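Local coordinates for capsular polysaccharide biosynthesis protein (Burkholderia pseudomallei, PDB 4BQN) that binds coenzyme A and probably acts as an acetyltransferase in the biosynthesis of capsular polysaccharide, at residues G12-A16 / V95-H99; L35-E39 / H52-I57. The protein carries 1 engineered substitution. All coordinates share one frame; numbering follows the deposited sequence.

Contact 1: residues G12-A16 / V95-H99; sequences GSCQA and VQYMH. With COA (coenzyme A), chain C.
With CG anti to its carbonyl carbon (chi1 -63°) and the chain extended beyond, Q15 sends its terminal amide from the first turn of helix 15-24 to the backbone of M98, while Y97, whose CG is anti to the backbone N, turns its ring between S13 and the coenzyme. The Q15 amide grips M98 at both backbone polar groups. M98 N donates to Q15 OE1 over 3.0 Å, nearly straight and onto a lone pair in the carbonyl plane, and Q15 NE2 returns a more bent bond of 2.8 Å to M98 O. Q66 and N200 bond to OE1 and NE2 respectively, which fixes the amide's rotation. S13 OG accepts from Q15 N at 3.0 Å, capping the helix start, and lies at the edge of the Y97 ring, 3.4 Å from CE1; Q66 is its partner outside the two segments. Coenzyme A closes on both segments: its sulfur S1P is joined to C14 SG by a 2.0 Å disulfide, its N8P donates to Y97 OH at 3.1 Å, and its adenine lies over one face of the H99 imidazole, C4A lying 3.6 Å above the ring plane, over its centre. Two loops following parallel strands 6-11 and 91-94 thus meet at the strands' C-terminal ends to form part of the coenzyme A pocket, which N172, R167 and R294 help to complete, the usual place for a binding site in an alpha/beta fold.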
loop_
_atom_site.group_PDB
_atom_site.type_symbol
_atom_site.label_atom_id
_atom_site.label_comp_id
_atom_site.label_asym_id
_atom_site.label_seq_id
_atom_site.Cartn_x
_atom_site.Cartn_y
_atom_site.Cartn_z
ATOM N N GLY A 12 12.098 -0.367 3.867
ATOM C CA GLY A 12 11.071 -1.030 3.077
ATOM C C GLY A 12 10.494 -0.049 2.104
ATOM O O GLY A 12 11.223 0.775 1.539
ATOM N N SER A 13 9.190 -0.153 1.876
ATOM C CA SER A 13 8.472 0.758 0.997
ATOM C C SER A 13 8.276 2.112 1.685
ATOM O O SER A 13 8.823 2.360 2.777
ATOM C CB SER A 13 7.099 0.157 0.695
ATOM O OG SER A 13 6.260 0.227 1.847
ATOM N N CYS A 14 7.454 2.972 1.084
ATOM C CA CYS A 14 7.063 4.217 1.742
ATOM C C CYS A 14 6.434 3.990 3.134
ATOM O O CYS A 14 6.376 4.901 3.951
ATOM C CB CYS A 14 6.125 5.025 0.834
ATOM S SG CYS A 14 4.442 4.492 0.774
ATOM N N GLN A 15 5.967 2.769 3.403
ATOM C CA GLN A 15 5.386 2.437 4.701
ATOM C C GLN A 15 6.431 2.388 5.800
ATOM O O GLN A 15 6.075 2.544 6.979
ATOM C CB GLN A 15 4.656 1.092 4.621
ATOM C CG GLN A 15 3.480 1.149 3.644
ATOM C CD GLN A 15 2.932 -0.212 3.262
ATOM O OE1 GLN A 15 3.271 -1.248 3.864
ATOM N NE2 GLN A 15 2.054 -0.218 2.260
ATOM N N ALA A 16 7.703 2.185 5.427
ATOM C CA ALA A 16 8.767 2.060 6.415
ATOM C C ALA A 16 9.041 3.371 7.176
ATOM O O ALA A 16 8.987 3.368 8.405
ATOM C CB ALA A 16 10.008 1.421 5.805
ATOM N N VAL A 95 8.280 -7.080 8.508
ATOM C CA VAL A 95 6.970 -6.465 8.639
ATOM C C VAL A 95 6.243 -6.570 7.307
ATOM O O VAL A 95 6.813 -6.257 6.246
ATOM C CB VAL A 95 7.107 -4.971 9.010
ATOM C CG1 VAL A 95 5.734 -4.321 9.155
ATOM C CG2 VAL A 95 7.908 -4.829 10.292
ATOM N N GLN A 96 4.985 -6.982 7.383
ATOM C CA GLN A 96 4.121 -7.108 6.238
ATOM C C GLN A 96 4.129 -5.846 5.367
ATOM O O GLN A 96 4.083 -4.722 5.887
ATOM C CB GLN A 96 2.701 -7.354 6.744
ATOM C CG GLN A 96 1.629 -7.455 5.670
ATOM C CD GLN A 96 0.335 -7.941 6.277
ATOM O OE1 GLN A 96 -0.161 -7.353 7.235
ATOM N NE2 GLN A 96 -0.209 -9.045 5.739
ATOM N N TYR A 97 4.173 -6.048 4.048
ATOM C CA TYR A 97 3.928 -4.989 3.087
ATOM C C TYR A 97 2.409 -4.914 2.914
ATOM O O TYR A 97 1.768 -5.866 2.426
ATOM C CB TYR A 97 4.630 -5.261 1.762
ATOM C CG TYR A 97 4.313 -4.211 0.733
ATOM C CD1 TYR A 97 4.730 -2.885 0.905
ATOM C CD2 TYR A 97 3.564 -4.528 -0.395
ATOM C CE1 TYR A 97 4.434 -1.914 -0.035
ATOM C CE2 TYR A 97 3.260 -3.561 -1.346
ATOM C CZ TYR A 97 3.693 -2.256 -1.157
ATOM O OH TYR A 97 3.420 -1.287 -2.080
ATOM N N MET A 98 1.815 -3.814 3.351
ATOM C CA MET A 98 0.369 -3.721 3.420
ATOM C C MET A 98 -0.192 -3.217 2.086
ATOM O O MET A 98 0.006 -2.062 1.715
ATOM C CB MET A 98 -0.029 -2.797 4.573
ATOM C CG MET A 98 0.402 -3.330 5.917
ATOM S SD MET A 98 0.279 -2.135 7.260
ATOM C CE MET A 98 1.824 -1.241 7.041
ATOM N N HIS A 99 -0.920 -4.080 1.388
ATOM C CA HIS A 99 -1.517 -3.772 0.097
ATOM C C HIS A 99 -2.915 -4.374 0.126
ATOM O O HIS A 99 -3.095 -5.528 0.539
ATOM C CB HIS A 99 -0.638 -4.335 -1.020
ATOM C CG HIS A 99 -1.177 -4.153 -2.402
ATOM N ND1 HIS A 99 -0.534 -3.393 -3.358
ATOM C CD2 HIS A 99 -2.269 -4.680 -3.009
ATOM C CE1 HIS A 99 -1.209 -3.461 -4.492
ATOM N NE2 HIS A 99 -2.271 -4.230 -4.305
HETATM N N1A COA C . -1.852 -7.830 -3.745
HETATM C C2A COA C . -1.643 -7.528 -5.052
HETATM N N3A COA C . -0.496 -6.985 -5.494
HETATM C C4A COA C . 0.512 -6.758 -4.622
HETATM C C5A COA C . 0.356 -7.070 -3.207
HETATM C C6A COA C . -0.919 -7.639 -2.791
HETATM N N6A COA C . -1.132 -7.942 -1.494
HETATM N N7A COA C . 1.503 -6.739 -2.569
HETATM C C8A COA C . 2.344 -6.258 -3.519
HETATM N N9A COA C . 1.739 -6.248 -4.728
HETATM C C1B COA C . 2.304 -5.857 -6.026
HETATM C C2B COA C . 3.300 -4.712 -5.989
HETATM O O2B COA C . 2.621 -3.457 -6.069
HETATM C C3B COA C . 4.120 -5.039 -7.227
HETATM O O3B COA C . 3.334 -4.640 -8.366
HETATM P P3B COA C . 3.948 -4.554 -9.850
HETATM O O7A COA C . 2.829 -3.934 -10.650
HETATM O O8A COA C . 5.148 -3.656 -9.708
HETATM O O9A COA C . 4.290 -5.968 -10.253
HETATM C C4B COA C . 4.192 -6.565 -7.202
HETATM O O4B COA C . 3.060 -6.997 -6.445
HETATM C C5B COA C . 5.475 -7.123 -6.584
HETATM O O5B COA C . 5.591 -6.568 -5.280
HETATM P P1A COA C . 5.972 -7.450 -4.016
HETATM O O1A COA C . 5.837 -6.548 -2.825
HETATM O O2A COA C . 5.195 -8.733 -4.005
HETATM O O3A COA C . 7.499 -7.880 -4.209
HETATM P P2A COA C . 8.894 -7.098 -4.408
HETATM O O4A COA C . 9.397 -7.429 -5.791
HETATM O O5A COA C . 9.745 -7.501 -3.236
HETATM O O6A COA C . 8.568 -5.541 -4.355
HETATM C CBP COA C . 7.976 -3.352 -3.574
HETATM C CCP COA C . 8.445 -4.745 -3.159
HETATM C CDP COA C . 7.819 -2.461 -2.348
HETATM C CEP COA C . 9.062 -2.730 -4.436
HETATM C CAP COA C . 6.639 -3.511 -4.345
HETATM O OAP COA C . 5.603 -3.906 -3.445
HETATM C C9P COA C . 6.139 -2.322 -5.151
HETATM O O9P COA C . 6.549 -2.128 -6.288
HETATM N N8P COA C . 5.199 -1.539 -4.610
HETATM C C7P COA C . 4.612 -0.417 -5.332
HETATM C C6P COA C . 5.501 0.808 -5.450
HETATM C C5P COA C . 5.800 1.308 -4.062
HETATM O O5P COA C . 6.779 0.918 -3.445
HETATM N N4P COA C . 4.935 2.182 -3.581
HETATM C C3P COA C . 5.084 2.745 -2.269
HETATM C C2P COA C . 3.844 2.464 -1.453
HETATM S S1P COA C . 4.270 2.608 0.237
#

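Contact 2: residues L35-E39 / H52-I57; sequences LVEME and HLAETI
M38 lies against the imidazole of H52 in the tightly packed part of this contact. Its CG sits almost exactly over the ring centre, 3.7 Å from the centroid and 6° off the normal, a CH-pi contact, with SD more distant above the same face. The bend at chi3 (62°) swings CE back over the root of the histidine, 3.9 Å from H52 CB, and brings it to I57 CD1 at 4.1 Å. On its other flanks M38 touches S9 and Y11 of strand 6-11, so the methionine is packed between that strand and helix 46-56; I57 in turn leans on L82 of helix 79-83.

Both ring nitrogens of H52 are engaged. NE2 donates to E39 OE1 over 2.7 Å, the oxygen lying in the ring plane and being met on its syn side; the carboxylate is turned 35° against the ring. ND1 shares a nearly straight 2.7 Å hydrogen bond with T56 OG1 one turn on, and together the two bonds hold the imidazole flat beneath M38. The nearby carboxylate would be expected to favour a proton on NE2.

Toward solvent the contact thins. V36, partly exposed, offers only CG1 to T56 CG2 at 3.7 Å, and E37 is exposed with its CB pointing away from the helix, although its backbone O comes within 3.4 Å of H52 CE1. H52 O accepts from both T56 N and I57 N, marking a wider pi-type turn near the end of helix 46-56. With a His-carboxylate hydrogen bond at its centre, the contact joins the loop after edge strand 33-35 to helix 46-56, within the beta-alpha-beta crossover from strand 33-35 to strand 62-65.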
loop_
_atom_site.group_PDB
_atom_site.type_symbol
_atom_site.label_atom_id
_atom_site.label_comp_id
_atom_site.label_asym_id
_atom_site.label_seq_id
_atom_site.Cartn_x
_atom_site.Cartn_y
_atom_site.Cartn_z
ATOM N N LEU A 35 16.062 6.037 16.429
ATOM C CA LEU A 35 16.000 5.759 14.995
ATOM C C LEU A 35 17.259 6.234 14.276
ATOM O O LEU A 35 17.710 7.376 14.472
ATOM C CB LEU A 35 14.778 6.451 14.384
ATOM C CG LEU A 35 14.584 6.306 12.868
ATOM C CD1 LEU A 35 14.348 4.857 12.485
ATOM C CD2 LEU A 35 13.437 7.181 12.401
ATOM N N VAL A 36 17.803 5.368 13.427
ATOM C CA VAL A 36 18.807 5.755 12.430
ATOM C C VAL A 36 18.091 5.583 11.090
ATOM O O VAL A 36 17.790 4.459 10.685
ATOM C CB VAL A 36 20.078 4.877 12.514
ATOM C CG1 VAL A 36 21.129 5.350 11.513
ATOM C CG2 VAL A 36 20.641 4.888 13.935
ATOM N N GLU A 37 17.795 6.691 10.411
ATOM C CA GLU A 37 16.931 6.665 9.219
ATOM C C GLU A 37 17.572 5.991 8.008
ATOM O O GLU A 37 18.738 6.238 7.710
ATOM C CB GLU A 37 16.536 8.087 8.816
ATOM C CG GLU A 37 15.619 8.801 9.786
ATOM C CD GLU A 37 15.407 10.254 9.410
ATOM O OE1 GLU A 37 16.243 10.803 8.659
ATOM O OE2 GLU A 37 14.411 10.845 9.871
ATOM N N MET A 38 16.810 5.148 7.311
ATOM C CA MET A 38 17.211 4.623 6.004
ATOM C C MET A 38 16.184 5.047 4.975
ATOM O O MET A 38 14.972 4.916 5.194
ATOM C CB MET A 38 17.309 3.096 6.012
ATOM C CG MET A 38 18.567 2.596 6.692
ATOM S SD MET A 38 18.729 0.808 6.643
ATOM C CE MET A 38 18.831 0.445 4.894
ATOM N N GLU A 39 16.669 5.527 3.837
ATOM C CA GLU A 39 15.795 5.861 2.721
ATOM C C GLU A 39 15.063 4.606 2.257
ATOM O O GLU A 39 15.643 3.528 2.227
ATOM C CB GLU A 39 16.601 6.441 1.549
ATOM C CG GLU A 39 17.286 7.774 1.843
ATOM C CD GLU A 39 18.588 7.633 2.620
ATOM O OE1 GLU A 39 19.102 6.506 2.775
ATOM O OE2 GLU A 39 19.107 8.669 3.074
ATOM N N HIS A 52 24.658 2.597 3.993
ATOM C CA HIS A 52 23.890 1.931 5.030
ATOM C C HIS A 52 24.401 0.523 5.281
ATOM O O HIS A 52 24.435 0.093 6.430
ATOM C CB HIS A 52 22.404 1.909 4.702
ATOM C CG HIS A 52 21.763 3.253 4.795
ATOM N ND1 HIS A 52 21.910 4.073 5.895
ATOM C CD2 HIS A 52 20.975 3.923 3.924
ATOM C CE1 HIS A 52 21.244 5.196 5.692
ATOM N NE2 HIS A 52 20.666 5.128 4.503
ATOM N N LEU A 53 24.786 -0.201 4.228
ATOM C CA LEU A 53 25.342 -1.539 4.409
ATOM C C LEU A 53 26.627 -1.493 5.223
ATOM O O LEU A 53 26.857 -2.354 6.074
ATOM C CB LEU A 53 25.614 -2.218 3.070
ATOM C CG LEU A 53 25.714 -3.745 3.138
ATOM C CD1 LEU A 53 24.331 -4.384 3.115
ATOM C CD2 LEU A 53 26.561 -4.265 1.989
ATOM N N ALA A 54 27.451 -0.477 4.968
ATOM C CA ALA A 54 28.754 -0.346 5.612
ATOM C C ALA A 54 28.692 0.244 7.022
ATOM O O ALA A 54 29.453 -0.164 7.903
ATOM C CB ALA A 54 29.683 0.495 4.744
ATOM N N GLU A 55 27.799 1.207 7.228
ATOM C CA GLU A 55 27.878 2.085 8.406
ATOM C C GLU A 55 26.630 2.074 9.285
ATOM O O GLU A 55 26.702 2.371 10.472
ATOM C CB GLU A 55 28.171 3.528 7.974
ATOM C CG GLU A 55 29.527 3.729 7.313
ATOM C CD GLU A 55 29.771 5.161 6.859
ATOM O OE1 GLU A 55 29.031 6.072 7.298
ATOM O OE2 GLU A 55 30.707 5.380 6.058
ATOM N N THR A 56 25.476 1.771 8.706
ATOM C CA THR A 56 24.237 1.816 9.470
ATOM C C THR A 56 23.893 0.448 10.031
ATOM O O THR A 56 23.834 0.263 11.248
ATOM C CB THR A 56 23.064 2.327 8.613
ATOM O OG1 THR A 56 23.367 3.637 8.128
ATOM C CG2 THR A 56 21.764 2.363 9.411
ATOM N N ILE A 57 23.663 -0.501 9.134
ATOM C CA ILE A 57 23.168 -1.817 9.526
ATOM C C ILE A 57 24.084 -2.563 10.513
ATOM O O ILE A 57 23.586 -3.139 11.476
ATOM C CB ILE A 57 22.780 -2.652 8.287
ATOM C CG1 ILE A 57 21.577 -1.986 7.592
ATOM C CG2 ILE A 57 22.443 -4.090 8.665
ATOM C CD1 ILE A 57 21.308 -2.505 6.193
#

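The two contacts lie at different depths in the chain: the centre of contact 1 is about 7 Å from the centre of the chain and that of contact 2 about 23 Å, with their own centres about 17 Å apart. They do not touch, the nearest atoms being about 5 Å apart. In sequence both segments of contact 2 fall between 12-16 and 95-99. A short route joins them through the loop beyond E39, where C41 bonds to the backbone of G12 and F42 touches C14. The E39 side chain is about 11 Å from that of C14 and about 12 Å from coenzyme A, so contact 2 stands back from the ligand and ties the loop after the edge strand to helix 46-56, whereas contact 1 lines the pocket and carries the covalent link through C14.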